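Local coordinates for protein STU0660 (Streptococcus thermophilus, PDB 3ZTH) that acts in CRISPR-mediated bacterial immunity as a member of the large Csn2 proteins, binds magnesium and probably binds DNA, at residues Phe3-Pro8 and Trp35-Trp40; Thr21-Val24 and Leu30-Tyr33; Pro308-Val313 and Tyr329-Ser334. All coordinates share one frame; numbering follows the deposited sequence.

Contact 1 (Phe3-Pro8 and Trp35-Trp40)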
loop_
_atom_site.group_PDB
_atom_site.type_symbol
_atom_site.label_atom_id
_atom_site.label_comp_id
_atom_site.label_asym_id
_atom_site.label_seq_id
_atom_site.Cartn_x
_atom_site.Cartn_y
_atom_site.Cartn_z
ATOM N N PHE A 3 40.490 8.061 -7.174
ATOM C CA PHE A 3 39.101 8.439 -7.361
ATOM C C PHE A 3 39.142 9.953 -7.495
ATOM O O PHE A 3 39.754 10.638 -6.671
ATOM C CB PHE A 3 38.222 8.108 -6.140
ATOM C CG PHE A 3 37.878 6.644 -5.981
ATOM C CD1 PHE A 3 38.071 5.735 -7.017
ATOM C CD2 PHE A 3 37.339 6.181 -4.780
ATOM C CE1 PHE A 3 37.730 4.387 -6.855
ATOM C CE2 PHE A 3 36.999 4.842 -4.612
ATOM C CZ PHE A 3 37.193 3.940 -5.653
ATOM N N PHE A 4 38.527 10.481 -8.544
ATOM C CA PHE A 4 38.462 11.923 -8.707
ATOM C C PHE A 4 36.979 12.224 -8.538
ATOM O O PHE A 4 36.192 12.118 -9.475
ATOM C CB PHE A 4 39.003 12.328 -10.077
ATOM C CG PHE A 4 40.504 12.356 -10.134
ATOM C CD1 PHE A 4 41.214 13.406 -9.553
ATOM C CD2 PHE A 4 41.217 11.309 -10.718
ATOM C CE1 PHE A 4 42.610 13.416 -9.552
ATOM C CE2 PHE A 4 42.615 11.309 -10.719
ATOM C CZ PHE A 4 43.313 12.362 -10.135
ATOM N N VAL A 5 36.611 12.561 -7.306
ATOM C CA VAL A 5 35.223 12.815 -6.948
ATOM C C VAL A 5 34.723 14.182 -7.343
ATOM O O VAL A 5 35.349 15.206 -7.049
ATOM C CB VAL A 5 35.010 12.633 -5.426
ATOM C CG1 VAL A 5 33.527 12.731 -5.085
ATOM C CG2 VAL A 5 35.576 11.292 -4.989
ATOM N N GLN A 6 33.567 14.189 -7.991
ATOM C CA GLN A 6 32.962 15.422 -8.436
ATOM C C GLN A 6 32.544 16.333 -7.289
ATOM O O GLN A 6 31.932 15.902 -6.306
ATOM C CB GLN A 6 31.756 15.117 -9.306
ATOM C CG GLN A 6 31.388 16.262 -10.221
ATOM C CD GLN A 6 30.381 15.847 -11.260
ATOM O OE1 GLN A 6 30.480 14.757 -11.841
ATOM N NE2 GLN A 6 29.403 16.715 -11.515
ATOM N N HIS A 7 32.880 17.607 -7.439
ATOM C CA HIS A 7 32.559 18.631 -6.462
ATOM C C HIS A 7 31.618 19.611 -7.151
ATOM O O HIS A 7 31.844 19.992 -8.294
ATOM C CB HIS A 7 33.831 19.360 -6.045
ATOM C CG HIS A 7 33.628 20.347 -4.940
ATOM N ND1 HIS A 7 33.680 19.995 -3.609
ATOM C CD2 HIS A 7 33.370 21.676 -4.969
ATOM C CE1 HIS A 7 33.465 21.065 -2.864
ATOM N NE2 HIS A 7 33.275 22.099 -3.665
ATOM N N PRO A 8 30.561 20.051 -6.459
ATOM C CA PRO A 8 29.608 20.993 -7.055
ATOM C C PRO A 8 30.167 22.238 -7.757
ATOM O O PRO A 8 29.620 22.656 -8.772
ATOM C CB PRO A 8 28.677 21.335 -5.888
ATOM C CG PRO A 8 29.527 21.112 -4.684
ATOM C CD PRO A 8 30.254 19.834 -5.039
ATOM N N TRP A 35 32.254 11.656 1.716
ATOM C CA TRP A 35 31.583 10.440 2.187
ATOM C C TRP A 35 30.175 10.318 1.587
ATOM O O TRP A 35 29.760 9.238 1.169
ATOM C CB TRP A 35 31.456 10.425 3.720
ATOM C CG TRP A 35 30.575 9.305 4.184
ATOM C CD1 TRP A 35 30.889 7.977 4.206
ATOM C CD2 TRP A 35 29.183 9.389 4.531
ATOM N NE1 TRP A 35 29.784 7.229 4.528
ATOM C CE2 TRP A 35 28.723 8.065 4.733
ATOM C CE3 TRP A 35 28.280 10.450 4.681
ATOM C CZ2 TRP A 35 27.397 7.772 5.080
ATOM C CZ3 TRP A 35 26.957 10.163 5.025
ATOM C CH2 TRP A 35 26.528 8.831 5.220
ATOM N N GLN A 36 29.442 11.424 1.557
ATOM C CA GLN A 36 28.076 11.422 1.034
ATOM C C GLN A 36 28.020 11.000 -0.431
ATOM O O GLN A 36 27.143 10.245 -0.836
ATOM C CB GLN A 36 27.452 12.814 1.205
ATOM C CG GLN A 36 25.965 12.910 0.861
ATOM C CD GLN A 36 25.085 12.087 1.794
ATOM O OE1 GLN A 36 24.784 10.920 1.515
ATOM N NE2 GLN A 36 24.680 12.688 2.919
ATOM N N ILE A 37 28.954 11.504 -1.224
ATOM C CA ILE A 37 29.008 11.167 -2.638
ATOM C C ILE A 37 29.384 9.698 -2.799
ATOM O O ILE A 37 28.751 8.962 -3.554
ATOM C CB ILE A 37 30.067 12.006 -3.373
ATOM C CG1 ILE A 37 29.665 13.480 -3.393
ATOM C CG2 ILE A 37 30.240 11.477 -4.776
ATOM C CD1 ILE A 37 28.458 13.777 -4.295
ATOM N N LEU A 38 30.433 9.280 -2.097
ATOM C CA LEU A 38 30.893 7.902 -2.166
ATOM C C LEU A 38 29.777 6.895 -1.898
ATOM O O LEU A 38 29.556 5.961 -2.673
ATOM C CB LEU A 38 32.026 7.686 -1.165
ATOM C CG LEU A 38 33.412 8.114 -1.630
ATOM C CD1 LEU A 38 34.378 8.099 -0.467
ATOM C CD2 LEU A 38 33.875 7.172 -2.717
ATOM N N SER A 39 29.062 7.094 -0.802
ATOM C CA SER A 39 27.995 6.176 -0.453
ATOM C C SER A 39 26.842 6.220 -1.451
ATOM O O SER A 39 26.238 5.193 -1.746
ATOM C CB SER A 39 27.490 6.475 0.961
ATOM O OG SER A 39 26.879 7.743 1.019
ATOM N N TRP A 40 26.529 7.404 -1.967
ATOM C CA TRP A 40 25.438 7.526 -2.928
ATOM C C TRP A 40 25.829 6.884 -4.245
ATOM O O TRP A 40 25.068 6.119 -4.824
ATOM C CB TRP A 40 25.093 8.996 -3.157
ATOM C CG TRP A 40 24.113 9.554 -2.165
ATOM C CD1 TRP A 40 23.713 8.981 -0.984
ATOM C CD2 TRP A 40 23.405 10.799 -2.265
ATOM N NE1 TRP A 40 22.802 9.793 -0.348
ATOM C CE2 TRP A 40 22.593 10.913 -1.111
ATOM C CE3 TRP A 40 23.377 11.827 -3.219
ATOM C CZ2 TRP A 40 21.759 12.019 -0.887
ATOM C CZ3 TRP A 40 22.547 12.926 -2.997
ATOM C CH2 TRP A 40 21.749 13.009 -1.837
#
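Ile-37 and Leu-38 of helix 28-43 pack against Val-5 and Phe-3 of strand 2-5. This strand is the central one of a three-stranded antiparallel sheet, between strands 13-16 and 62-63. The two backbones come nearest at Val-5 and Ile-37, whose CA atoms are 7.7 Å apart. At the start of segment 35-40, Gln-36 packs on Trp-174 of the second subunit, as does Trp-40 one helical turn on. Ile-37 comes next and faces the strand. Its CG2 stands anti to the backbone N, which points this methyl at the strand. It lies 3.5 Å from Val-5 CG1. Val-5 CG1 is also 3.9 Å from Ile-37 CB, so one valine methyl sits over the branch point of the isoleucine. The two side chains lie alongside one another, antiparallel. Ile-37 CG1 is 4.4 Å from the carbonyl O of Gln-6, and that oxygen accepts a hydrogen bond from Tyr-33 OH one helical turn earlier. Leu-38 reaches the sheet with its end. Its CD2 comes to 4.2 Å from Phe-3 CD2, oblique to the ring, and the two side chains are roughly perpendicular. No hydrogen bond joins the two segments. Helix and sheet are held here by apolar carbon contacts in a buried interior, while Gln-6, the polar residue beside them, bonds through OE1 to Thr-61 N.

Contact 2 (Thr21-Val24 and Leu30-Tyr33)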
loop_
_atom_site.group_PDB
_atom_site.type_symbol
_atom_site.label_atom_id
_atom_site.label_comp_id
_atom_site.label_asym_id
_atom_site.label_seq_id
_atom_site.Cartn_x
_atom_site.Cartn_y
_atom_site.Cartn_z
ATOM N N THR A 21 42.585 2.447 2.845
ATOM C CA THR A 21 42.611 3.887 2.614
ATOM C C THR A 21 42.110 4.654 3.844
ATOM O O THR A 21 41.108 4.271 4.457
ATOM C CB THR A 21 41.705 4.252 1.416
ATOM O OG1 THR A 21 42.127 3.518 0.264
ATOM C CG2 THR A 21 41.770 5.754 1.117
ATOM N N GLN A 22 42.802 5.735 4.193
ATOM C CA GLN A 22 42.415 6.559 5.341
ATOM C C GLN A 22 42.260 8.028 4.950
ATOM O O GLN A 22 43.172 8.644 4.397
ATOM C CB GLN A 22 43.444 6.429 6.466
ATOM C CG GLN A 22 43.608 5.003 6.996
ATOM C CD GLN A 22 44.697 4.890 8.048
ATOM O OE1 GLN A 22 44.471 5.140 9.237
ATOM N NE2 GLN A 22 45.895 4.526 7.609
ATOM N N ILE A 23 41.088 8.580 5.228
ATOM C CA ILE A 23 40.798 9.965 4.909
ATOM C C ILE A 23 40.783 10.737 6.213
ATOM O O ILE A 23 39.983 10.460 7.103
ATOM C CB ILE A 23 39.440 10.088 4.177
ATOM C CG1 ILE A 23 39.557 9.452 2.792
ATOM C CG2 ILE A 23 39.034 11.556 4.036
ATOM C CD1 ILE A 23 38.263 9.373 2.045
ATOM N N VAL A 24 41.683 11.706 6.314
ATOM C CA VAL A 24 41.837 12.511 7.519
ATOM C C VAL A 24 41.888 13.991 7.143
ATOM O O VAL A 24 41.864 14.330 5.963
ATOM C CB VAL A 24 43.144 12.106 8.227
ATOM C CG1 VAL A 24 43.448 13.054 9.331
ATOM C CG2 VAL A 24 43.023 10.695 8.786
ATOM N N LEU A 30 34.212 18.947 4.041
ATOM C CA LEU A 30 34.636 18.334 2.799
ATOM C C LEU A 30 34.692 16.815 2.962
ATOM O O LEU A 30 34.281 16.081 2.065
ATOM C CB LEU A 30 36.002 18.889 2.368
ATOM C CG LEU A 30 36.608 18.253 1.112
ATOM C CD1 LEU A 30 35.762 18.568 -0.106
ATOM C CD2 LEU A 30 38.024 18.768 0.927
ATOM N N LYS A 31 35.197 16.348 4.103
ATOM C CA LYS A 31 35.276 14.908 4.359
ATOM C C LYS A 31 33.873 14.340 4.298
ATOM O O LYS A 31 33.631 13.299 3.684
ATOM C CB LYS A 31 35.888 14.608 5.744
ATOM C CG LYS A 31 37.379 14.946 5.842
ATOM C CD LYS A 31 38.069 14.347 7.074
ATOM C CE LYS A 31 37.657 15.038 8.356
ATOM N NZ LYS A 31 38.438 14.514 9.503
ATOM N N TYR A 32 32.940 15.053 4.913
ATOM C CA TYR A 32 31.564 14.598 4.941
ATOM C C TYR A 32 30.959 14.542 3.553
ATOM O O TYR A 32 30.263 13.587 3.210
ATOM C CB TYR A 32 30.718 15.496 5.845
ATOM C CG TYR A 32 29.356 14.908 6.125
ATOM C CD1 TYR A 32 29.170 14.023 7.184
ATOM C CD2 TYR A 32 28.261 15.208 5.319
ATOM C CE1 TYR A 32 27.933 13.450 7.436
ATOM C CE2 TYR A 32 27.013 14.641 5.559
ATOM C CZ TYR A 32 26.857 13.760 6.625
ATOM O OH TYR A 32 25.625 13.197 6.892
ATOM N N TYR A 33 31.218 15.577 2.762
ATOM C CA TYR A 33 30.709 15.644 1.406
ATOM C C TYR A 33 31.268 14.478 0.596
ATOM O O TYR A 33 30.549 13.841 -0.163
ATOM C CB TYR A 33 31.123 16.959 0.747
ATOM C CG TYR A 33 30.827 16.969 -0.727
ATOM C CD1 TYR A 33 29.540 17.218 -1.194
ATOM C CD2 TYR A 33 31.820 16.662 -1.658
ATOM C CE1 TYR A 33 29.240 17.159 -2.565
ATOM C CE2 TYR A 33 31.535 16.599 -3.027
ATOM C CZ TYR A 33 30.241 16.849 -3.470
ATOM O OH TYR A 33 29.952 16.799 -4.812
HETATM O O HOH W 1 38.580 11.728 9.019
#
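Lys-31 leaves helix 28-43 with CG anti to its carbonyl carbon (chi1 -69°). The chain then bends about the CG-CD bond (chi3 -72°) and comes round beside strand 20-24. Strand, loop and helix here follow one another as in the P-loop NTPase clan to which this family belongs. Lys-31 lies six residues after Gly-25, consistent with the place of the Walker A lysine in a degenerate P-loop. Ile-23 points toward the helix, and its CG2 lies 4.2 Å from Lys-31 CG, with the two side chains running antiparallel. Further along the lysine, Lys-31 CD rests 3.8 Å from Val-24 C, the carbonyl carbon. The Val-24 side chain itself points away from the helix, onto Pro-298. The ammonium end turns back toward the loop and donates a hydrogen bond to Gly-25 O. This end lies beside the magnesium site. Asp-240, a magnesium ligand with Gln-26, has its side chain about 4 Å from that of Lys-31, and the bound magnesium is about 6 Å from the Lys-31 side chain. A water also bridges the segments: it accepts from Lys-31 NZ at 2.8 Å and donates to Ile-23 O at 2.7 Å.

Contact 3 (Pro308-Val313 and Tyr329-Ser334)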
loop_
_atom_site.group_PDB
_atom_site.type_symbol
_atom_site.label_atom_id
_atom_site.label_comp_id
_atom_site.label_asym_id
_atom_site.label_seq_id
_atom_site.Cartn_x
_atom_site.Cartn_y
_atom_site.Cartn_z
ATOM N N PRO A 308 47.397 23.908 17.636
ATOM C CA PRO A 308 47.127 22.652 18.340
ATOM C C PRO A 308 48.235 22.410 19.354
ATOM O O PRO A 308 49.389 22.773 19.123
ATOM C CB PRO A 308 47.110 21.618 17.215
ATOM C CG PRO A 308 48.087 22.184 16.238
ATOM C CD PRO A 308 47.731 23.659 16.223
ATOM N N SER A 309 47.868 21.830 20.491
ATOM C CA SER A 309 48.824 21.535 21.545
ATOM C C SER A 309 49.652 20.340 21.090
ATOM O O SER A 309 49.115 19.250 20.854
ATOM C CB SER A 309 48.091 21.211 22.853
ATOM O OG SER A 309 49.001 21.090 23.933
ATOM N N LEU A 310 50.956 20.553 20.957
ATOM C CA LEU A 310 51.846 19.496 20.516
ATOM C C LEU A 310 53.190 19.586 21.209
ATOM O O LEU A 310 53.558 20.639 21.738
ATOM C CB LEU A 310 52.072 19.583 19.003
ATOM C CG LEU A 310 50.870 19.454 18.071
ATOM C CD1 LEU A 310 51.315 19.708 16.629
ATOM C CD2 LEU A 310 50.255 18.073 18.218
ATOM N N SER A 311 53.916 18.471 21.201
ATOM C CA SER A 311 55.243 18.421 21.790
ATOM C C SER A 311 56.154 19.231 20.873
ATOM O O SER A 311 55.828 19.477 19.710
ATOM C CB SER A 311 55.751 16.980 21.868
ATOM O OG SER A 311 56.042 16.466 20.575
ATOM N N LEU A 312 57.292 19.645 21.406
ATOM C CA LEU A 312 58.256 20.421 20.657
ATOM C C LEU A 312 58.659 19.692 19.365
ATOM O O LEU A 312 58.705 20.287 18.286
ATOM C CB LEU A 312 59.471 20.684 21.554
ATOM C CG LEU A 312 60.618 21.569 21.056
ATOM C CD1 LEU A 312 60.086 22.871 20.435
ATOM C CD2 LEU A 312 61.553 21.854 22.239
ATOM N N VAL A 313 58.925 18.396 19.482
ATOM C CA VAL A 313 59.334 17.583 18.339
ATOM C C VAL A 313 58.244 17.432 17.285
ATOM O O VAL A 313 58.516 17.529 16.078
ATOM C CB VAL A 313 59.797 16.174 18.796
ATOM C CG1 VAL A 313 59.862 15.223 17.609
ATOM C CG2 VAL A 313 61.170 16.273 19.443
ATOM N N TYR A 329 51.459 27.335 6.646
ATOM C CA TYR A 329 51.220 27.314 8.088
ATOM C C TYR A 329 52.403 26.837 8.924
ATOM O O TYR A 329 53.115 25.904 8.545
ATOM C CB TYR A 329 50.011 26.453 8.436
ATOM C CG TYR A 329 49.698 26.509 9.909
ATOM C CD1 TYR A 329 49.042 27.619 10.455
ATOM C CD2 TYR A 329 50.103 25.487 10.769
ATOM C CE1 TYR A 329 48.799 27.711 11.819
ATOM C CE2 TYR A 329 49.865 25.566 12.143
ATOM C CZ TYR A 329 49.213 26.681 12.659
ATOM O OH TYR A 329 48.965 26.763 14.008
ATOM N N ARG A 330 52.603 27.480 10.072
ATOM C CA ARG A 330 53.692 27.109 10.964
ATOM C C ARG A 330 53.329 27.311 12.425
ATOM O O ARG A 330 52.772 28.340 12.811
ATOM C CB ARG A 330 54.952 27.938 10.678
ATOM C CG ARG A 330 55.565 27.756 9.306
ATOM C CD ARG A 330 56.405 26.497 9.203
ATOM N NE ARG A 330 57.003 26.394 7.874
ATOM C CZ ARG A 330 56.308 26.210 6.755
ATOM N NH1 ARG A 330 54.987 26.102 6.800
ATOM N NH2 ARG A 330 56.929 26.147 5.584
ATOM N N ILE A 331 53.651 26.316 13.235
ATOM C CA ILE A 331 53.423 26.407 14.664
ATOM C C ILE A 331 54.568 27.298 15.156
ATOM O O ILE A 331 55.728 27.048 14.837
ATOM C CB ILE A 331 53.497 25.003 15.306
ATOM C CG1 ILE A 331 52.219 24.233 14.973
ATOM C CG2 ILE A 331 53.718 25.107 16.809
ATOM C CD1 ILE A 331 52.283 22.765 15.303
ATOM N N ARG A 332 54.245 28.356 15.891
ATOM C CA ARG A 332 55.275 29.259 16.398
ATOM C C ARG A 332 55.678 28.898 17.822
ATOM O O ARG A 332 54.844 28.521 18.648
ATOM C CB ARG A 332 54.804 30.721 16.351
ATOM C CG ARG A 332 54.985 31.438 15.005
ATOM C CD ARG A 332 53.876 31.117 14.006
ATOM N NE ARG A 332 53.981 31.935 12.796
ATOM C CZ ARG A 332 53.186 31.824 11.730
ATOM N NH1 ARG A 332 52.208 30.923 11.702
ATOM N NH2 ARG A 332 53.372 32.621 10.684
ATOM N N CYS A 333 56.971 29.021 18.096
ATOM C CA CYS A 333 57.529 28.709 19.406
ATOM C C CYS A 333 56.703 29.265 20.557
ATOM O O CYS A 333 56.420 30.461 20.607
ATOM C CB CYS A 333 58.955 29.252 19.496
ATOM S SG CYS A 333 59.737 29.011 21.098
ATOM N N SER A 334 56.324 28.390 21.483
ATOM C CA SER A 334 55.542 28.799 22.647
ATOM C C SER A 334 56.214 29.956 23.393
ATOM O O SER A 334 57.443 30.066 23.423
ATOM C CB SER A 334 55.358 27.613 23.601
ATOM O OG SER A 334 54.780 28.021 24.831
#
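The loop that leads into helix 312-324 meets the loop that leaves it, and Ile-331 packs at the junction. Its CD1 touches Leu-310 CD1 at 3.5 Å, where one side chain lies nearly square across the other. The same Ile-331 CD1 lies 4.3 Å from Pro-308 CG, so one methyl end serves both partners. Helix 312-324 adds Leu-318, which packs on Leu-310 and Ile-331, and Asn-319, whose OD1 takes the N-H of Ile-331. Tyr-329 makes a second point of contact. With CG anti to the backbone N (chi1 -176°), its ring extends toward the proline, and Tyr-329 OH comes to 4.0 Å from Pro-308 CD. Arg-330 folds back on its own loop: Arg-330 NH1 gives a hydrogen bond to Tyr-329 O at 2.6 Å. That donor stands 54° out of the carbonyl plane. Ser-309 OG bonds to Ser-311 N of the second subunit, so the incoming loop also lies at the subunit interface. That loop ends at Ser-311, whose OG bonds to Asp-314 N, three residues on, as is typical of a serine N-cap.

From the N terminus, contact 1 closes the first loop by bringing strand 2-5 to helix 28-43. Contact 2 is nested inside that loop, where strand 20-24 meets an earlier part of the same helix. Helix 28-43 thus packs against both the small antiparallel sheet and the larger mixed sheet, and the centres of contacts 1 and 2 are about 10 Å apart. Contact 3 follows in series near the C terminus, closing a separate loop around helix 312-324. Its centre is about 24 Å from that of contact 2 and about 33 Å from that of contact 1, with no touch to either. Contacts 1 and 3 both reach the second subunit.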